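Local coordinates for protein putative hyaluronoglucosaminidase (Clostridium perfringens, PDB 6PWI) that probably acts as a secreted hexosaminidase of glycoside hydrolase family 84, cleaving N-acetylhexosamine residues from glycan substrates, at residues T503-K509 with I623-N627; I398-L404 with M477-N483; F122-H128 with L140-S146. One frame throughout, in Å; residues are numbered along the deposited sequence.

In the fold
Along the chain the contacts come in the order 3, 2, 1, one closing before the next opens, and none touches another. Contact 3 belongs to the N-terminal domain of the glycoside hydrolase family 20 domain 2 type, in the hairpin of strands 127-133 and 136-141. Contact 2 ties a loop between the last two strands of the eight-stranded parallel barrel to the connection leading into helix 496-507. Contact 1 lies at the C-terminal end of the helical region. Centres are about 39 Å apart for contacts 2 and 3, about 30 Å for 1 and 2, and about 62 Å for 1 and 3, contact 3 lying across the chain's centre from the others. All three are structural, remote from D299, the predicted proton donor.

Contact 1. Residues T503-K509 with I623-N627; sequences TRRLWEK and IIGDN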
loop_
_atom_site.group_PDB
_atom_site.type_symbol
_atom_site.label_atom_id
_atom_site.label_comp_id
_atom_site.label_asym_id
_atom_site.label_seq_id
_atom_site.Cartn_x
_atom_site.Cartn_y
_atom_site.Cartn_z
ATOM N N THR A 503 -23.697 -23.169 -15.336
ATOM C CA THR A 503 -24.287 -24.046 -14.341
ATOM C C THR A 503 -25.786 -24.192 -14.589
ATOM O O THR A 503 -26.299 -25.305 -14.550
ATOM C CB THR A 503 -23.934 -23.604 -12.914
ATOM O OG1 THR A 503 -22.508 -23.594 -12.844
ATOM C CG2 THR A 503 -24.491 -24.527 -11.851
ATOM N N ARG A 504 -26.487 -23.080 -14.840
ATOM C CA ARG A 504 -27.931 -23.179 -15.002
ATOM C C ARG A 504 -28.259 -23.963 -16.269
ATOM O O ARG A 504 -29.091 -24.862 -16.230
ATOM C CB ARG A 504 -28.658 -21.839 -14.843
ATOM C CG ARG A 504 -28.483 -20.888 -16.011
ATOM C CD ARG A 504 -29.680 -19.963 -16.164
ATOM N NE ARG A 504 -30.793 -20.648 -16.794
ATOM C CZ ARG A 504 -30.887 -20.929 -18.092
ATOM N NH1 ARG A 504 -29.927 -20.592 -18.937
ATOM N NH2 ARG A 504 -31.952 -21.565 -18.539
ATOM N N ARG A 505 -27.549 -23.667 -17.363
ATOM C CA ARG A 505 -27.763 -24.384 -18.610
ATOM C C ARG A 505 -27.640 -25.890 -18.377
ATOM O O ARG A 505 -28.496 -26.657 -18.803
ATOM C CB ARG A 505 -26.814 -23.902 -19.709
ATOM C CG ARG A 505 -27.105 -22.493 -20.201
ATOM C CD ARG A 505 -26.272 -22.199 -21.432
ATOM N NE ARG A 505 -26.797 -23.021 -22.505
ATOM C CZ ARG A 505 -27.619 -22.593 -23.454
ATOM N NH1 ARG A 505 -28.053 -23.432 -24.378
ATOM N NH2 ARG A 505 -27.992 -21.328 -23.481
ATOM N N LEU A 506 -26.577 -26.298 -17.681
ATOM C CA LEU A 506 -26.304 -27.707 -17.460
ATOM C C LEU A 506 -27.403 -28.309 -16.590
ATOM O O LEU A 506 -27.892 -29.396 -16.884
ATOM C CB LEU A 506 -24.929 -27.850 -16.806
ATOM C CG LEU A 506 -24.430 -29.279 -16.590
ATOM C CD1 LEU A 506 -24.215 -30.005 -17.917
ATOM C CD2 LEU A 506 -23.140 -29.260 -15.782
ATOM N N TRP A 507 -27.799 -27.575 -15.546
ATOM C CA TRP A 507 -28.689 -28.090 -14.518
ATOM C C TRP A 507 -30.142 -28.067 -14.988
ATOM O O TRP A 507 -30.953 -28.858 -14.514
ATOM C CB TRP A 507 -28.486 -27.319 -13.206
ATOM C CG TRP A 507 -29.445 -27.646 -12.103
ATOM C CD1 TRP A 507 -30.309 -26.779 -11.496
ATOM C CD2 TRP A 507 -29.640 -28.922 -11.459
ATOM N NE1 TRP A 507 -31.029 -27.423 -10.525
ATOM C CE2 TRP A 507 -30.641 -28.736 -10.476
ATOM C CE3 TRP A 507 -29.078 -30.197 -11.610
ATOM C CZ2 TRP A 507 -31.082 -29.777 -9.654
ATOM C CZ3 TRP A 507 -29.513 -31.226 -10.799
ATOM C CH2 TRP A 507 -30.503 -31.016 -9.834
ATOM N N GLU A 508 -30.461 -27.158 -15.916
ATOM C CA GLU A 508 -31.821 -27.012 -16.408
ATOM C C GLU A 508 -31.965 -27.734 -17.743
ATOM O O GLU A 508 -32.869 -27.430 -18.521
ATOM C CB GLU A 508 -32.239 -25.541 -16.455
ATOM C CG GLU A 508 -32.763 -25.036 -15.121
ATOM C CD GLU A 508 -32.957 -23.532 -14.979
ATOM O OE1 GLU A 508 -32.536 -22.772 -15.888
ATOM O OE2 GLU A 508 -33.525 -23.115 -13.951
ATOM N N LYS A 509 -31.062 -28.694 -17.980
ATOM C CA LYS A 509 -31.141 -29.644 -19.079
ATOM C C LYS A 509 -31.268 -28.899 -20.407
ATOM O O LYS A 509 -32.215 -29.122 -21.161
ATOM C CB LYS A 509 -32.317 -30.609 -18.874
ATOM C CG LYS A 509 -32.470 -31.192 -17.475
ATOM C CD LYS A 509 -31.659 -32.455 -17.241
ATOM C CE LYS A 509 -32.024 -33.168 -15.954
ATOM N NZ LYS A 509 -31.696 -32.353 -14.758
ATOM N N ILE A 623 -23.383 -32.511 -10.554
ATOM C CA ILE A 623 -24.384 -32.501 -11.604
ATOM C C ILE A 623 -24.054 -33.579 -12.633
ATOM O O ILE A 623 -24.931 -34.334 -13.038
ATOM C CB ILE A 623 -24.527 -31.102 -12.236
ATOM C CG1 ILE A 623 -25.118 -30.096 -11.243
ATOM C CG2 ILE A 623 -25.342 -31.167 -13.518
ATOM C CD1 ILE A 623 -24.913 -28.645 -11.630
ATOM N N ILE A 624 -22.793 -33.648 -13.068
ATOM C CA ILE A 624 -22.434 -34.607 -14.099
ATOM C C ILE A 624 -22.708 -36.008 -13.560
ATOM O O ILE A 624 -22.277 -36.352 -12.461
ATOM C CB ILE A 624 -20.976 -34.417 -14.552
ATOM C CG1 ILE A 624 -20.770 -33.041 -15.192
ATOM C CG2 ILE A 624 -20.545 -35.542 -15.483
ATOM C CD1 ILE A 624 -19.323 -32.608 -15.277
ATOM N N GLY A 625 -23.482 -36.790 -14.316
ATOM C CA GLY A 625 -23.751 -38.165 -13.931
ATOM C C GLY A 625 -24.972 -38.309 -13.023
ATOM O O GLY A 625 -25.421 -39.423 -12.771
ATOM N N ASP A 626 -25.489 -37.186 -12.519
ATOM C CA ASP A 626 -26.756 -37.171 -11.806
ATOM C C ASP A 626 -27.676 -36.179 -12.513
ATOM O O ASP A 626 -28.264 -35.301 -11.885
ATOM C CB ASP A 626 -26.537 -36.854 -10.322
ATOM C CG ASP A 626 -27.565 -37.444 -9.367
ATOM O OD1 ASP A 626 -27.199 -37.665 -8.191
ATOM O OD2 ASP A 626 -28.723 -37.668 -9.792
ATOM N N ASN A 627 -27.776 -36.330 -13.841
ATOM C CA ASN A 627 -28.389 -35.321 -14.691
ATOM C C ASN A 627 -29.168 -36.006 -15.824
ATOM O O ASN A 627 -28.547 -36.839 -16.522
ATOM C CB ASN A 627 -27.340 -34.336 -15.222
ATOM C CG ASN A 627 -27.886 -32.956 -15.529
ATOM O OD1 ASN A 627 -28.752 -32.448 -14.815
ATOM N ND2 ASN A 627 -27.370 -32.333 -16.579
#
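The indole of W507 and the side-chain amide of N627 are nearly parallel, their planes 11° apart, yet they meet obliquely and do not stack: W507 CE3 is 3.9 Å from N627 OD1. At the edge of the ring, close to its plane, D626 O lies 4.4 Å from W507 CZ3, while I623 approaches obliquely with CG1 4.0 Å from W507 CE3. With CG anti to the backbone N (chi1 174°), the indole reaches I623 and N627 through CE3 of its benzo ring. A broad ring suits this exposed position, covering the isoleucine.

The amide of N627 bonds to L506 and K509. Its ND2 comes from above the L506 carbonyl plane and gives a nearly straight bond of 3.0 Å to L506 O (N-H...O angle 163°), a carbonyl in the last turn of the helix that also takes a weak bond from K509 N. N627 OD1 accepts from K509 NZ at 2.9 Å, again from above the amide carbonyl plane, the lysine bending at two torsions to come back alongside. N627 is poorly ordered, so this grip is probably not rigid. Beneath it I623 fills the buried part, CG2 against L506 CD2 at 3.7 Å and CD1 against T503 CG2 at 4.1 Å. The hydroxyl of T503 turns to I499 O within its own helix. G625 suits the third place of the type II turn I623-D626, where phi is positive.

Helix 496-507 thus ends beside the end of helix 613-623, where L506 also packs on L620, and A567 of helix 540-572 touches both L506 and I624.

Contact 2. Residues I398-L404 with M477-N483; sequences INNKRLL and MSDPAPN
R402 and N399 reach across from the loop between barrel strands 387-391 and 418-423, a connection of the (beta/alpha)8 fold, and take hold of the successive carbonyls of D479, P480 and A481. R402 uses the NE/NH2 edge of its guanidinium: NE donates to D479 O at 2.9 Å and NH2 to A481 O at 2.8 Å, the latter nearly straight (176°) and in the guanidinium plane. Its NH1, on another side, pairs with E607, so all three nitrogens have acceptors, and arginine's reach and flat shape suit a row of carbonyls. N399 sets ND2 over the centre of one face, 3.3 Å above the R402 guanidinium plane.

The same N399 ND2 donates to P480 O at 3.0 Å. N483 ND2 also donates to P480 O, at 3.1 Å, so this oxygen has two donors, one on each face of its carbonyl plane. N483 ND2 bonds to L487 O as well, and its OD1 accepts from G486 N. Both segments carry an Asx turn. N399 OD1 accepts from K401 N and NZ, one on each face of its plane, and D479 OD1 accepts from A481 N and also L489 N, while OD2 pairs with R611.

Rigid, apolar P480 keeps CB 3.8 Å from both I398 CD1 and L404 CD2. The peptide bond before P482 is cis, and a water joins the two backbones, donating to I398 O at 2.7 Å and to P482 O at 2.8 Å.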
loop_
_atom_site.group_PDB
_atom_site.type_symbol
_atom_site.label_atom_id
_atom_site.label_comp_id
_atom_site.label_asym_id
_atom_site.label_seq_id
_atom_site.Cartn_x
_atom_site.Cartn_y
_atom_site.Cartn_z
ATOM N N ILE A 398 -5.671 -13.507 9.265
ATOM C CA ILE A 398 -7.052 -13.900 9.490
ATOM C C ILE A 398 -7.365 -15.168 8.693
ATOM O O ILE A 398 -8.356 -15.836 8.978
ATOM C CB ILE A 398 -8.015 -12.745 9.143
ATOM C CG1 ILE A 398 -7.976 -12.383 7.655
ATOM C CG2 ILE A 398 -7.756 -11.531 10.026
ATOM C CD1 ILE A 398 -9.129 -11.520 7.216
ATOM N N ASN A 399 -6.524 -15.489 7.696
ATOM C CA ASN A 399 -6.695 -16.667 6.856
ATOM C C ASN A 399 -5.469 -16.855 5.966
ATOM O O ASN A 399 -5.409 -16.331 4.853
ATOM C CB ASN A 399 -7.957 -16.603 5.990
ATOM C CG ASN A 399 -8.286 -17.937 5.340
ATOM O OD1 ASN A 399 -7.466 -18.860 5.344
ATOM N ND2 ASN A 399 -9.485 -18.053 4.784
ATOM N N ASN A 400 -4.516 -17.656 6.449
ATOM C CA ASN A 400 -3.207 -17.746 5.823
ATOM C C ASN A 400 -3.272 -18.493 4.495
ATOM O O ASN A 400 -2.297 -18.489 3.742
ATOM C CB ASN A 400 -2.159 -18.317 6.773
ATOM C CG ASN A 400 -1.617 -17.242 7.690
ATOM O OD1 ASN A 400 -1.976 -17.207 8.865
ATOM N ND2 ASN A 400 -0.806 -16.336 7.148
ATOM N N LYS A 401 -4.425 -19.113 4.217
ATOM C CA LYS A 401 -4.627 -19.859 2.989
ATOM C C LYS A 401 -4.818 -18.889 1.825
ATOM O O LYS A 401 -4.768 -19.298 0.666
ATOM C CB LYS A 401 -5.823 -20.805 3.133
ATOM C CG LYS A 401 -5.624 -21.955 4.114
ATOM C CD LYS A 401 -6.719 -22.998 4.046
ATOM C CE LYS A 401 -7.668 -22.930 5.221
ATOM N NZ LYS A 401 -8.561 -21.749 5.146
ATOM N N ARG A 402 -5.003 -17.601 2.142
ATOM C CA ARG A 402 -5.396 -16.623 1.139
ATOM C C ARG A 402 -4.232 -15.711 0.763
ATOM O O ARG A 402 -3.425 -15.342 1.610
ATOM C CB ARG A 402 -6.541 -15.766 1.678
ATOM C CG ARG A 402 -7.814 -16.548 1.950
ATOM C CD ARG A 402 -8.448 -17.152 0.709
ATOM N NE ARG A 402 -9.704 -17.697 1.193
ATOM C CZ ARG A 402 -9.903 -18.974 1.488
ATOM N NH1 ARG A 402 -8.940 -19.854 1.268
ATOM N NH2 ARG A 402 -11.068 -19.363 1.977
ATOM N N LEU A 403 -4.141 -15.384 -0.529
ATOM C CA LEU A 403 -3.540 -14.137 -0.961
ATOM C C LEU A 403 -4.689 -13.163 -1.188
ATOM O O LEU A 403 -5.716 -13.549 -1.739
ATOM C CB LEU A 403 -2.774 -14.356 -2.267
ATOM C CG LEU A 403 -1.477 -15.153 -2.170
ATOM C CD1 LEU A 403 -0.725 -15.092 -3.490
ATOM C CD2 LEU A 403 -0.597 -14.650 -1.033
ATOM N N LEU A 404 -4.529 -11.916 -0.738
ATOM C CA LEU A 404 -5.578 -10.924 -0.923
ATOM C C LEU A 404 -5.072 -9.815 -1.841
ATOM O O LEU A 404 -4.327 -8.938 -1.406
ATOM C CB LEU A 404 -6.024 -10.388 0.443
ATOM C CG LEU A 404 -6.476 -11.455 1.443
ATOM C CD1 LEU A 404 -6.776 -10.838 2.805
ATOM C CD2 LEU A 404 -7.684 -12.213 0.906
ATOM N N MET A 477 -7.945 -14.231 -6.426
ATOM C CA MET A 477 -7.343 -14.353 -5.112
ATOM C C MET A 477 -7.608 -13.077 -4.321
ATOM O O MET A 477 -6.786 -12.159 -4.337
ATOM C CB MET A 477 -5.836 -14.599 -5.238
ATOM C CG MET A 477 -5.482 -15.833 -6.042
ATOM S SD MET A 477 -3.693 -16.067 -6.148
ATOM C CE MET A 477 -3.561 -17.275 -7.466
ATOM N N SER A 478 -8.755 -13.017 -3.630
ATOM C CA SER A 478 -9.131 -11.762 -2.999
ATOM C C SER A 478 -10.125 -11.938 -1.858
ATOM O O SER A 478 -10.278 -11.007 -1.070
ATOM C CB SER A 478 -9.605 -10.726 -3.998
ATOM O OG SER A 478 -10.618 -11.238 -4.853
ATOM N N ASP A 479 -10.778 -13.107 -1.752
ATOM C CA ASP A 479 -11.798 -13.288 -0.725
ATOM C C ASP A 479 -11.215 -13.978 0.506
ATOM O O ASP A 479 -10.886 -15.161 0.449
ATOM C CB ASP A 479 -13.038 -14.023 -1.247
ATOM C CG ASP A 479 -14.192 -14.067 -0.247
ATOM O OD1 ASP A 479 -14.072 -13.421 0.819
ATOM O OD2 ASP A 479 -15.210 -14.753 -0.534
ATOM N N PRO A 480 -11.107 -13.280 1.662
ATOM C CA PRO A 480 -10.563 -13.877 2.882
ATOM C C PRO A 480 -11.503 -14.813 3.638
ATOM O O PRO A 480 -11.054 -15.535 4.523
ATOM C CB PRO A 480 -10.224 -12.657 3.748
ATOM C CG PRO A 480 -11.235 -11.626 3.328
ATOM C CD PRO A 480 -11.440 -11.859 1.841
ATOM N N ALA A 481 -12.799 -14.800 3.295
ATOM C CA ALA A 481 -13.779 -15.677 3.932
ATOM C C ALA A 481 -13.507 -17.142 3.581
ATOM O O ALA A 481 -13.045 -17.445 2.479
ATOM C CB ALA A 481 -15.169 -15.266 3.516
ATOM N N PRO A 482 -13.771 -18.114 4.488
ATOM C CA PRO A 482 -14.240 -17.833 5.849
ATOM C C PRO A 482 -13.151 -17.384 6.826
ATOM O O PRO A 482 -11.997 -17.783 6.707
ATOM C CB PRO A 482 -14.818 -19.189 6.293
ATOM C CG PRO A 482 -13.995 -20.210 5.539
ATOM C CD PRO A 482 -13.676 -19.559 4.209
ATOM N N ASN A 483 -13.543 -16.545 7.792
ATOM C CA ASN A 483 -12.663 -16.038 8.829
ATOM C C ASN A 483 -13.521 -15.611 10.018
ATOM O O ASN A 483 -14.704 -15.323 9.844
ATOM C CB ASN A 483 -11.765 -14.905 8.323
ATOM C CG ASN A 483 -12.547 -13.730 7.774
ATOM O OD1 ASN A 483 -13.108 -12.936 8.528
ATOM N ND2 ASN A 483 -12.597 -13.615 6.457
HETATM O O HOH W 1 -9.666 -18.102 8.203
#

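Contact 3. Residues F122-H128 with L140-S146; sequences FENHDAH and LGKNTDS. With EDO (1,2-ethanediol), chain I.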
loop_
_atom_site.group_PDB
_atom_site.type_symbol
_atom_site.label_atom_id
_atom_site.label_comp_id
_atom_site.label_asym_id
_atom_site.label_seq_id
_atom_site.Cartn_x
_atom_site.Cartn_y
_atom_site.Cartn_z
ATOM N N PHE A 122 -1.075 26.364 -1.622
ATOM C CA PHE A 122 0.049 25.791 -0.896
ATOM C C PHE A 122 -0.268 25.482 0.566
ATOM O O PHE A 122 0.546 24.874 1.255
ATOM C CB PHE A 122 1.309 26.641 -1.080
ATOM C CG PHE A 122 1.997 26.412 -2.402
ATOM C CD1 PHE A 122 2.785 25.288 -2.609
ATOM C CD2 PHE A 122 1.836 27.306 -3.449
ATOM C CE1 PHE A 122 3.407 25.071 -3.828
ATOM C CE2 PHE A 122 2.459 27.089 -4.668
ATOM C CZ PHE A 122 3.243 25.973 -4.856
ATOM N N GLU A 123 -1.459 25.864 1.025
ATOM C CA GLU A 123 -1.874 25.544 2.384
ATOM C C GLU A 123 -2.202 24.053 2.518
ATOM O O GLU A 123 -2.069 23.497 3.603
ATOM C CB GLU A 123 -3.037 26.445 2.802
ATOM C CG GLU A 123 -4.133 26.501 1.756
ATOM C CD GLU A 123 -4.919 27.797 1.702
ATOM O OE1 GLU A 123 -6.163 27.724 1.601
ATOM O OE2 GLU A 123 -4.287 28.877 1.744
ATOM N N ASN A 124 -2.608 23.413 1.409
ATOM C CA ASN A 124 -2.963 22.000 1.372
ATOM C C ASN A 124 -1.769 21.113 1.727
ATOM O O ASN A 124 -0.618 21.545 1.634
ATOM C CB ASN A 124 -3.502 21.598 -0.001
ATOM C CG ASN A 124 -4.840 22.232 -0.304
ATOM O OD1 ASN A 124 -5.600 22.536 0.608
ATOM N ND2 ASN A 124 -5.131 22.436 -1.578
ATOM N N HIS A 125 -2.060 19.860 2.115
ATOM C CA HIS A 125 -1.032 18.884 2.441
ATOM C C HIS A 125 -0.194 18.556 1.207
ATOM O O HIS A 125 -0.741 18.291 0.133
ATOM C CB HIS A 125 -1.635 17.590 3.005
ATOM C CG HIS A 125 -2.483 17.753 4.221
ATOM N ND1 HIS A 125 -2.004 18.312 5.391
ATOM C CD2 HIS A 125 -3.766 17.400 4.461
ATOM C CE1 HIS A 125 -2.964 18.316 6.296
ATOM N NE2 HIS A 125 -4.056 17.766 5.748
ATOM N N ASP A 126 1.136 18.574 1.385
ATOM C CA ASP A 126 2.100 18.105 0.398
ATOM C C ASP A 126 1.939 18.857 -0.928
ATOM O O ASP A 126 2.294 18.339 -1.989
ATOM C CB ASP A 126 2.035 16.579 0.247
ATOM C CG ASP A 126 2.385 15.816 1.519
ATOM O OD1 ASP A 126 3.340 16.231 2.208
ATOM O OD2 ASP A 126 1.707 14.802 1.811
ATOM N N ALA A 127 1.422 20.092 -0.854
ATOM C CA ALA A 127 1.043 20.846 -2.039
ATOM C C ALA A 127 2.269 21.154 -2.895
ATOM O O ALA A 127 3.321 21.527 -2.373
ATOM C CB ALA A 127 0.316 22.107 -1.639
ATOM N N HIS A 128 2.115 21.003 -4.214
ATOM C CA HIS A 128 3.184 21.334 -5.136
ATOM C C HIS A 128 2.616 21.549 -6.535
ATOM O O HIS A 128 1.479 21.181 -6.813
ATOM C CB HIS A 128 4.262 20.240 -5.131
ATOM C CG HIS A 128 3.780 18.930 -5.659
ATOM N ND1 HIS A 128 3.090 18.025 -4.874
ATOM C CD2 HIS A 128 3.859 18.379 -6.891
ATOM C CE1 HIS A 128 2.780 16.968 -5.597
ATOM N NE2 HIS A 128 3.242 17.156 -6.839
ATOM N N LEU A 140 7.592 23.586 -8.008
ATOM C CA LEU A 140 7.581 24.390 -6.801
ATOM C C LEU A 140 6.743 23.658 -5.759
ATOM O O LEU A 140 5.562 23.405 -5.990
ATOM C CB LEU A 140 6.988 25.766 -7.121
ATOM C CG LEU A 140 7.183 26.833 -6.044
ATOM C CD1 LEU A 140 8.638 27.266 -5.966
ATOM C CD2 LEU A 140 6.292 28.036 -6.300
ATOM N N GLY A 141 7.369 23.300 -4.632
ATOM C CA GLY A 141 6.660 22.636 -3.549
ATOM C C GLY A 141 6.568 23.537 -2.320
ATOM O O GLY A 141 7.312 24.510 -2.218
ATOM N N LYS A 142 5.660 23.210 -1.391
ATOM C CA LYS A 142 5.544 23.979 -0.160
ATOM C C LYS A 142 6.773 23.730 0.709
ATOM O O LYS A 142 7.115 24.557 1.550
ATOM C CB LYS A 142 4.247 23.661 0.585
ATOM C CG LYS A 142 4.124 22.246 1.134
ATOM C CD LYS A 142 2.816 22.005 1.864
ATOM C CE LYS A 142 2.605 22.918 3.055
ATOM N NZ LYS A 142 1.210 22.860 3.545
ATOM N N ASN A 143 7.432 22.590 0.475
ATOM C CA ASN A 143 8.683 22.244 1.127
ATOM C C ASN A 143 9.410 21.231 0.246
ATOM O O ASN A 143 8.915 20.873 -0.823
ATOM C CB ASN A 143 8.448 21.720 2.544
ATOM C CG ASN A 143 7.387 20.640 2.583
ATOM O OD1 ASN A 143 7.430 19.691 1.799
ATOM N ND2 ASN A 143 6.414 20.791 3.469
ATOM N N THR A 144 10.572 20.761 0.720
ATOM C CA THR A 144 11.408 19.858 -0.057
ATOM C C THR A 144 10.690 18.526 -0.308
ATOM O O THR A 144 10.751 17.992 -1.419
ATOM C CB THR A 144 12.832 19.771 0.515
ATOM O OG1 THR A 144 13.688 19.230 -0.494
ATOM C CG2 THR A 144 12.934 18.969 1.795
ATOM N N ASP A 145 10.000 18.008 0.721
ATOM C CA ASP A 145 9.224 16.780 0.608
ATOM C C ASP A 145 8.234 16.876 -0.557
ATOM O O ASP A 145 8.125 15.948 -1.358
ATOM C CB ASP A 145 8.498 16.441 1.915
ATOM C CG ASP A 145 9.398 16.009 3.063
ATOM O OD1 ASP A 145 10.554 15.616 2.804
ATOM O OD2 ASP A 145 8.929 16.058 4.212
ATOM N N SER A 146 7.522 18.009 -0.648
ATOM C CA SER A 146 6.532 18.230 -1.693
ATOM C C SER A 146 7.189 18.402 -3.061
ATOM O O SER A 146 6.625 17.992 -4.076
ATOM C CB SER A 146 5.661 19.398 -1.360
ATOM O OG SER A 146 5.061 19.209 -0.089
HETATM C C1 EDO I . 1.273 19.667 6.474
HETATM O O1 EDO I . 0.465 20.626 5.825
HETATM C C2 EDO I . 2.036 18.886 5.478
HETATM O O2 EDO I . 2.111 19.566 4.239
HETATM O O HOH W 2 4.494 18.176 3.557
#
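K142 NZ is gripped by the carbonyls at a bend of the opposite segment: it donates to F122 O at 3.1 Å and to N124 O at 3.0 Å, the second approached from above its carbonyl plane. A bound 1,2-ethanediol, probably from the crystallisation liquor, adds its O1 at 3.3 Å from K142 NZ. CG of K142 sits between the backbone N and carbonyl carbon (chi1 66°), and the chain bends at chi3, which carries the amine under the bend while its methylenes run past A127. The F122 ring slides by in the opposite direction. Its edge meets L140 O, with F122 CE1 at 3.5 Å, and CZ touches the L140 side chain.

The backbone at this end of the antiparallel hairpin is held by K142 N donating to A127 O at 3.0 Å. One step on, H128 and G141 form a non-hydrogen-bonded pair, and glycine suits place 141, where a CB would run into N143 O. H128 gives ND1 to D126 O at 3.0 Å, virtually in the ring plane, which fixes the imidazole's rotation with one face under S146 O, 3.4 Å from H128 CG. D126 holds the positive-phi place of the type II turn N124-A127, and its OD2 pairs with R180. A water links its OD1 to N143 ND2 and the diol. N143 is the N-cap of helix 144-158, and its OD1 receives S146 N at 3.0 Å and also S146 OG.

Since the lysine is probably charged, its ammonium should be stabilised by the carbonyls of F122 and N124, and is probably held by their backbone dipoles. The capping asparagine, for its part, is linked to D126 through one water.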